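Local atomic coordinates of cerato-platanin-like protein (Moniliophthora perniciosa, PDB entry 3SUK), a protein that is of unknown function but belongs to the secreted cerato-platanins, a fungal family built on a double-psi beta-barrel fold. Residues 3-8 / 110-115; 65-70 / 98-103; 11-16 / 91-96. All blocks are in the same frame, centred on the assembly; numbering follows the deposited sequence. Where two conformers were deposited one is given.

In the fold
Six segments of a single small chain form the three contacts, and all belong to the cerato-platanin domain, a double-psi beta-barrel. Interaction 1 pairs strand 4-8, near the N-terminus, with strand 110-118, so the other two lie within the loop it closes; those two cross, in the order 11-16, 65-70, 91-96, 98-103. Interactions 1 and 2 have centres about 9 Å apart and touch, strands 110-118 and 64-71 being neighbours in the sheet. Interaction 3, about 16 Å from interaction 1 and 14 Å from interaction 2, joins them through strand 90-92 and helix 94-101. The sheet is thus fastened strand to strand, while the helix is held near both ends.

Interaction 1 of 3, residues 3-8 / 110-115; sequences AVQLRF and TIDVQS
Leu6 and Val113 pack on the inward side of an antiparallel strand pair, while Thr110 borders its outer side. Two pairs of hydrogen bonds join the backbones, Val4 with Val113 and Leu6 with Ile111; the straightest is Val113 N-H to Val4 O, 2.8 Å and 175°. The strand itself sets Leu6 CB between Val113 CG1 at 3.9 Å and Ile111 CG1 at 4.0 Å. Beyond it CG stands anti to the backbone N (chi1 -175°), and the branch runs alongside Ile111, Leu6 CD2 coming 4.1 Å from Ile111 CD1. Val113 sends its other methyl, CG2, across Val4 CG2 at 3.6 Å. Branched residues suit a strand that must present compact apolar surface, which here also meets Ile67 and Met97.

On the opposite face Thr110 has two uses. Its CG2 lies 3.6 Å from Gln5 NE2, whereas OG1 reaches the water that accepts from Arg7 NE at 2.7 Å. Arg7 NH1 turns to strand 90-92 and its approach, through weak bonds to Asn88 O, Phe90 O and Asn91 OD1. The chemistry is therefore two-sided: Leu6, Ile111 and Val113 bury apolar groups, with Val4 at the less covered end, and polar or charged ends take the hydrated face.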
# COMPACT_ATOMS: atom_id res chain seq x y z
N ALA A 3 -16.19 1.04 -3.91
CA ALA A 3 -15.24 1.29 -2.86
C ALA A 3 -14.48 0.00 -2.51
O ALA A 3 -14.94 -1.08 -2.80
CB ALA A 3 -15.96 1.88 -1.68
N VAL A 4 -13.30 0.13 -1.94
CA VAL A 4 -12.57 -1.02 -1.44
C VAL A 4 -12.27 -0.78 0.03
O VAL A 4 -12.19 0.33 0.45
CB VAL A 4 -11.29 -1.35 -2.28
CG1 VAL A 4 -11.59 -1.33 -3.74
CG2 VAL A 4 -10.18 -0.44 -1.97
N GLN A 5 -12.12 -1.85 0.79
CA GLN A 5 -11.81 -1.61 2.23
C GLN A 5 -10.31 -1.33 2.44
O GLN A 5 -9.48 -1.75 1.67
CB GLN A 5 -12.27 -2.77 3.12
CG GLN A 5 -13.80 -3.06 3.19
CD GLN A 5 -14.10 -3.70 4.51
OE1 GLN A 5 -13.60 -4.79 4.78
NE2 GLN A 5 -14.80 -2.96 5.40
N LEU A 6 -10.04 -0.50 3.43
CA LEU A 6 -8.68 -0.16 3.80
C LEU A 6 -8.54 -0.20 5.32
O LEU A 6 -9.34 0.36 5.99
CB LEU A 6 -8.28 1.21 3.22
CG LEU A 6 -6.82 1.61 3.47
CD1 LEU A 6 -6.29 2.39 2.30
CD2 LEU A 6 -6.66 2.41 4.73
N ARG A 7 -7.45 -0.80 5.79
CA ARG A 7 -7.10 -0.86 7.21
C ARG A 7 -5.57 -0.69 7.26
O ARG A 7 -4.94 -0.53 6.24
CB ARG A 7 -7.52 -2.18 7.86
CG ARG A 7 -6.91 -3.36 7.17
CD ARG A 7 -7.61 -4.74 7.43
NE ARG A 7 -8.95 -4.91 6.88
CZ ARG A 7 -9.37 -4.75 5.60
NH1 ARG A 7 -8.61 -4.32 4.53
NH2 ARG A 7 -10.65 -5.00 5.41
N PHE A 8 -5.03 -0.66 8.45
CA PHE A 8 -3.60 -0.50 8.60
C PHE A 8 -2.97 -1.71 9.26
O PHE A 8 -3.60 -2.49 9.92
CB PHE A 8 -3.22 0.82 9.31
CG PHE A 8 -3.50 0.83 10.79
CD1 PHE A 8 -2.58 0.33 11.70
CD2 PHE A 8 -4.66 1.33 11.26
CE1 PHE A 8 -2.83 0.34 13.01
CE2 PHE A 8 -4.90 1.37 12.61
CZ PHE A 8 -3.98 0.85 13.48
N THR A 110 -10.96 0.69 10.21
CA THR A 110 -11.28 0.24 8.85
C THR A 110 -12.19 1.24 8.13
O THR A 110 -13.16 1.68 8.68
CB THR A 110 -11.96 -1.12 8.94
OG1 THR A 110 -11.11 -2.00 9.63
CG2 THR A 110 -12.18 -1.70 7.58
N ILE A 111 -11.86 1.59 6.91
CA ILE A 111 -12.61 2.55 6.11
C ILE A 111 -12.86 2.02 4.69
O ILE A 111 -12.25 1.05 4.26
CB ILE A 111 -11.92 3.91 6.05
CG1 ILE A 111 -10.60 3.79 5.28
CG2 ILE A 111 -11.80 4.53 7.46
CD1 ILE A 111 -9.83 5.05 5.09
N ASP A 112 -13.79 2.64 4.00
CA ASP A 112 -14.02 2.37 2.59
C ASP A 112 -13.38 3.49 1.78
O ASP A 112 -13.63 4.61 2.02
CB ASP A 112 -15.52 2.33 2.29
CG ASP A 112 -16.16 1.14 2.86
OD1 ASP A 112 -15.52 0.14 2.96
OD2 ASP A 112 -17.32 1.23 3.19
N VAL A 113 -12.54 3.12 0.83
CA VAL A 113 -11.85 4.11 0.02
C VAL A 113 -12.16 3.93 -1.45
O VAL A 113 -12.70 2.96 -1.83
CB VAL A 113 -10.32 4.09 0.23
CG1 VAL A 113 -10.00 4.35 1.69
CG2 VAL A 113 -9.68 2.73 -0.25
N GLN A 114 -11.88 4.95 -2.23
CA GLN A 114 -11.87 4.84 -3.66
C GLN A 114 -10.42 4.60 -4.11
O GLN A 114 -9.51 5.19 -3.61
CB GLN A 114 -12.46 6.10 -4.30
CG GLN A 114 -13.94 6.23 -4.13
CD GLN A 114 -14.72 5.19 -4.87
OE1 GLN A 114 -14.49 4.92 -6.01
NE2 GLN A 114 -15.67 4.58 -4.19
N SER A 115 -10.25 3.65 -5.00
CA SER A 115 -8.93 3.29 -5.47
C SER A 115 -8.93 3.23 -7.00
O SER A 115 -9.81 2.66 -7.62
CB SER A 115 -8.55 1.94 -4.87
OG SER A 115 -7.32 1.48 -5.41
O HOH W 1 -10.65 -4.65 8.98

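Interaction 2 of 3, residues 65-70 / 98-103; sequences YTISFT and DELTNG
Leu100, on the last turn of helix 94-101, pushes its isobutyl group against strand 64-71 and forms the tight part of this contact. Chi1 of -161° carries CG toward the strand, and chi2 of 56° then sends CD1 to within 3.5 Å of Ile67 O and CD2 to 3.8 Å from Ile67 CG2, the two side chains crossing at about a right angle. Leu100 CG itself lies 3.8 Å from CB of Phe69, the next inward-facing residue. A forked leucine suits this place because its end lies over the backbone between Ile67 and Phe69 and touches both. An alanine here would lose CG and both methyls, and would probably loosen the packing of Ile67 and Phe69 against the helix.

Toward the helix end the contacts are fewer, more oblique and wetter. Phe69, partly exposed, has Leu100 O at its ring edge, in plane, and touches Thr101 CG2 obliquely through CD2 at 3.8 Å. No direct hydrogen bond joins the segments; instead a water lies 2.8 Å from Phe69 O and 2.9 Å from Leu100 O. The helix ends in a Schellman motif, whose bond runs from Gly103 N to Asp98 O at 2.7 Å; Thr101 N is a second donor to that oxygen. Asparagine and glycine tolerate the positive phi of Asn102 and Gly103, and at Gly103 a CB would jam against the preceding carbonyl O. Thr101 turns its hydroxyl back to Met97 O, leaving its methyl for the phenylalanine.

Around this patch, strand 64-71 runs between strands 74-83 and 110-118; Ile67 also packs on Leu80, Val113 and Leu6, and Phe69 on Ile111, so the helix end closes over a sheet face to which strand 4-8 adds Leu6.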
# COMPACT_ATOMS: atom_id res chain seq x y z
N TYR A 65 -1.35 2.75 -6.91
CA TYR A 65 -2.73 3.12 -6.76
C TYR A 65 -2.87 4.52 -6.19
O TYR A 65 -2.22 4.87 -5.24
CB TYR A 65 -3.43 2.15 -5.82
CG TYR A 65 -3.42 0.73 -6.27
CD1 TYR A 65 -2.38 -0.11 -5.91
CD2 TYR A 65 -4.44 0.22 -7.05
CE1 TYR A 65 -2.37 -1.41 -6.29
CE2 TYR A 65 -4.42 -1.09 -7.47
CZ TYR A 65 -3.38 -1.88 -7.11
OH TYR A 65 -3.34 -3.18 -7.52
N THR A 66 -3.78 5.28 -6.76
CA THR A 66 -4.19 6.54 -6.18
C THR A 66 -5.41 6.21 -5.36
O THR A 66 -6.41 5.76 -5.88
CB THR A 66 -4.53 7.58 -7.25
OG1 THR A 66 -3.35 7.91 -7.97
CG2 THR A 66 -5.05 8.83 -6.61
N ILE A 67 -5.28 6.42 -4.06
CA ILE A 67 -6.29 6.06 -3.07
C ILE A 67 -6.84 7.36 -2.50
O ILE A 67 -6.12 8.19 -2.10
CB ILE A 67 -5.71 5.17 -1.94
CG1 ILE A 67 -5.09 3.87 -2.51
CG2 ILE A 67 -6.80 4.78 -0.94
CD1 ILE A 67 -4.37 3.08 -1.54
N SER A 68 -8.16 7.47 -2.49
CA SER A 68 -8.91 8.66 -2.07
C SER A 68 -9.92 8.36 -0.96
O SER A 68 -10.51 7.33 -0.93
CB SER A 68 -9.70 9.23 -3.24
OG SER A 68 -8.81 9.57 -4.25
N PHE A 69 -10.03 9.28 -0.02
CA PHE A 69 -10.98 9.20 1.09
C PHE A 69 -11.46 10.59 1.46
O PHE A 69 -10.67 11.45 1.64
CB PHE A 69 -10.35 8.51 2.29
CG PHE A 69 -11.30 8.21 3.42
CD1 PHE A 69 -12.37 7.36 3.28
CD2 PHE A 69 -11.05 8.72 4.66
CE1 PHE A 69 -13.21 7.11 4.35
CE2 PHE A 69 -11.86 8.42 5.71
CZ PHE A 69 -12.94 7.63 5.53
N THR A 70 -12.77 10.70 1.67
CA THR A 70 -13.39 11.94 2.11
C THR A 70 -13.74 11.84 3.59
O THR A 70 -14.41 10.95 3.98
CB THR A 70 -14.66 12.23 1.28
OG1 THR A 70 -14.31 12.26 -0.10
CG2 THR A 70 -15.23 13.58 1.72
N ASP A 98 -3.00 7.39 8.20
CA ASP A 98 -3.12 8.66 8.88
C ASP A 98 -3.12 9.84 7.90
O ASP A 98 -3.88 10.75 8.06
CB ASP A 98 -2.04 8.80 9.95
CG ASP A 98 -2.43 8.16 11.28
OD1 ASP A 98 -3.57 8.26 11.67
OD2 ASP A 98 -1.54 7.56 11.90
N GLU A 99 -2.30 9.79 6.89
CA GLU A 99 -2.26 10.85 5.89
C GLU A 99 -3.60 10.92 5.12
O GLU A 99 -4.11 11.97 4.86
CB GLU A 99 -1.09 10.66 4.95
CG GLU A 99 0.25 10.97 5.58
CD GLU A 99 1.38 10.62 4.65
OE1 GLU A 99 1.41 11.21 3.57
OE2 GLU A 99 2.26 9.81 5.05
N LEU A 100 -4.17 9.77 4.83
CA LEU A 100 -5.42 9.63 4.12
C LEU A 100 -6.56 10.18 4.89
O LEU A 100 -7.54 10.54 4.32
CB LEU A 100 -5.65 8.17 3.77
CG LEU A 100 -6.62 7.83 2.69
CD1 LEU A 100 -6.28 8.52 1.36
CD2 LEU A 100 -6.58 6.35 2.47
N THR A 101 -6.47 10.18 6.21
CA THR A 101 -7.57 10.47 7.10
C THR A 101 -7.33 11.67 8.05
O THR A 101 -8.08 11.84 8.94
CB THR A 101 -7.94 9.24 7.99
OG1 THR A 101 -6.82 8.91 8.81
CG2 THR A 101 -8.31 8.05 7.20
N ASN A 102 -6.33 12.49 7.77
CA ASN A 102 -5.92 13.60 8.61
C ASN A 102 -5.60 13.17 10.04
O ASN A 102 -5.95 13.82 10.95
CB ASN A 102 -6.97 14.75 8.60
CG ASN A 102 -6.44 16.05 9.16
OD1 ASN A 102 -5.35 16.46 8.87
ND2 ASN A 102 -7.26 16.72 9.91
N GLY A 103 -4.92 12.03 10.18
CA GLY A 103 -4.51 11.55 11.49
C GLY A 103 -5.53 10.80 12.28
O GLY A 103 -5.51 10.90 13.49
O HOH W 2 -9.79 12.32 4.16

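Interaction 3 of 3, residues 11-16 / 91-96; sequences TYDNAS and NVAQAA
Asp13 OD2 is held by two N-H groups: it takes the backbone N-H of Gln94 at 2.7 Å and a side-chain bond from Asn10 ND2. The other oxygen, Asp13 OD1, accepts from Ala95 N at 3.0 Å with an angle of 159°. Both oxygens use their syn lone pairs, so the carboxylate straddles two successive amides. A chi1 of -79° sets CG anti to the carbonyl carbon and brings the group across to the helix. Aspartate fits because it is short and offers two acceptors; its charge would also be favoured by the positive end of the helix dipole, which probably lowers its pKa. Asn10 ND2 bridges to Gln94 OE1 as well, a bond that probably helps to position its amide as a second-shell group.

The amides so gripped are the first two of helix 94-101, where strand 90-92 of the double-psi beta-barrel gives way to it. Ala93 occupies the N-cap position but has only a methyl, so the acceptors come instead from Asp13, on the loop after strand 4-8. That small methyl lets the loop close in: Ala93 CB lies 3.9 Å from Tyr12 CB and 3.6 Å from Asp13 OD1.

Tyrosine suits position 12 because its flat ring is long enough to pack along Ala93, Val92 and Asn91, and its hydroxyl reaches Asp84 OD2 and a water. The ring edge faces Val92 C, and Tyr12 CE2 comes 3.3 Å from Asn91 O. The water donates to Tyr12 OH at 2.9 Å and accepts from Asn91 ND2, while Ile47 and Ala49 of strand 47-50 pack against the aromatic side chain.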
# COMPACT_ATOMS: atom_id res chain seq x y z
N THR A 11 3.29 -3.55 10.39
CA THR A 11 4.42 -4.23 9.75
C THR A 11 5.03 -3.23 8.75
O THR A 11 6.20 -3.03 8.73
CB THR A 11 3.87 -5.46 8.94
OG1 THR A 11 3.43 -6.46 9.86
CG2 THR A 11 4.91 -6.04 8.07
N TYR A 12 4.20 -2.53 8.00
CA TYR A 12 4.67 -1.63 6.94
C TYR A 12 5.21 -0.27 7.38
O TYR A 12 5.74 0.43 6.59
CB TYR A 12 3.58 -1.46 5.85
CG TYR A 12 3.02 -2.80 5.37
CD1 TYR A 12 3.85 -3.78 4.84
CD2 TYR A 12 1.68 -3.09 5.50
CE1 TYR A 12 3.34 -5.01 4.43
CE2 TYR A 12 1.19 -4.31 5.13
CZ TYR A 12 2.00 -5.27 4.61
OH TYR A 12 1.50 -6.48 4.22
N ASP A 13 4.99 0.06 8.64
CA ASP A 13 5.42 1.34 9.21
C ASP A 13 6.90 1.40 9.44
O ASP A 13 7.45 2.44 9.64
CB ASP A 13 4.67 1.67 10.49
CG ASP A 13 3.31 2.20 10.21
OD1 ASP A 13 3.25 3.32 9.72
OD2 ASP A 13 2.38 1.48 10.41
N ASN A 14 7.52 0.24 9.40
CA ASN A 14 8.93 0.11 9.74
C ASN A 14 9.80 0.07 8.46
O ASN A 14 9.83 -0.89 7.75
CB ASN A 14 9.09 -1.14 10.66
CG ASN A 14 8.26 -1.04 12.02
OD1 ASN A 14 8.61 -0.29 12.92
ND2 ASN A 14 7.18 -1.79 12.13
N ALA A 15 10.57 1.14 8.24
CA ALA A 15 11.38 1.34 7.03
C ALA A 15 12.39 0.24 6.78
O ALA A 15 12.73 -0.05 5.67
CB ALA A 15 12.14 2.67 7.07
N SER A 16 12.88 -0.35 7.86
CA SER A 16 13.95 -1.31 7.74
C SER A 16 13.44 -2.73 7.45
O SER A 16 14.20 -3.63 7.28
CB SER A 16 14.80 -1.29 9.01
OG SER A 16 14.09 -1.80 10.08
N ASN A 91 -4.23 -3.35 3.10
CA ASN A 91 -3.67 -3.19 4.43
C ASN A 91 -2.39 -2.33 4.30
O ASN A 91 -1.43 -2.76 3.80
CB ASN A 91 -3.25 -4.53 5.05
CG ASN A 91 -4.32 -5.60 4.99
OD1 ASN A 91 -5.49 -5.37 4.97
ND2 ASN A 91 -3.85 -6.81 4.96
N VAL A 92 -2.46 -1.12 4.82
CA VAL A 92 -1.40 -0.13 4.60
C VAL A 92 -0.67 0.28 5.87
O VAL A 92 -1.09 0.04 6.92
CB VAL A 92 -1.94 1.14 3.84
CG1 VAL A 92 -2.65 0.69 2.54
CG2 VAL A 92 -2.84 2.01 4.75
N ALA A 93 0.46 0.95 5.69
CA ALA A 93 1.18 1.46 6.87
C ALA A 93 0.23 2.42 7.60
O ALA A 93 -0.50 3.14 7.01
CB ALA A 93 2.45 2.18 6.43
N GLN A 94 0.31 2.41 8.92
CA GLN A 94 -0.53 3.32 9.66
C GLN A 94 -0.24 4.76 9.19
O GLN A 94 -1.14 5.55 9.05
CB GLN A 94 -0.23 3.21 11.17
CG GLN A 94 -1.18 4.07 12.00
CD GLN A 94 -0.75 4.13 13.46
OE1 GLN A 94 -0.41 3.14 14.03
NE2 GLN A 94 -0.83 5.32 14.04
N ALA A 95 1.00 5.08 8.92
CA ALA A 95 1.32 6.45 8.55
C ALA A 95 0.57 6.87 7.28
O ALA A 95 0.10 8.00 7.19
CB ALA A 95 2.79 6.59 8.38
N ALA A 96 0.44 5.95 6.35
CA ALA A 96 -0.32 6.18 5.14
C ALA A 96 -1.80 6.38 5.40
O ALA A 96 -2.37 7.26 4.84
CB ALA A 96 -0.12 5.06 4.15
O HOH W 3 -0.89 -7.17 5.62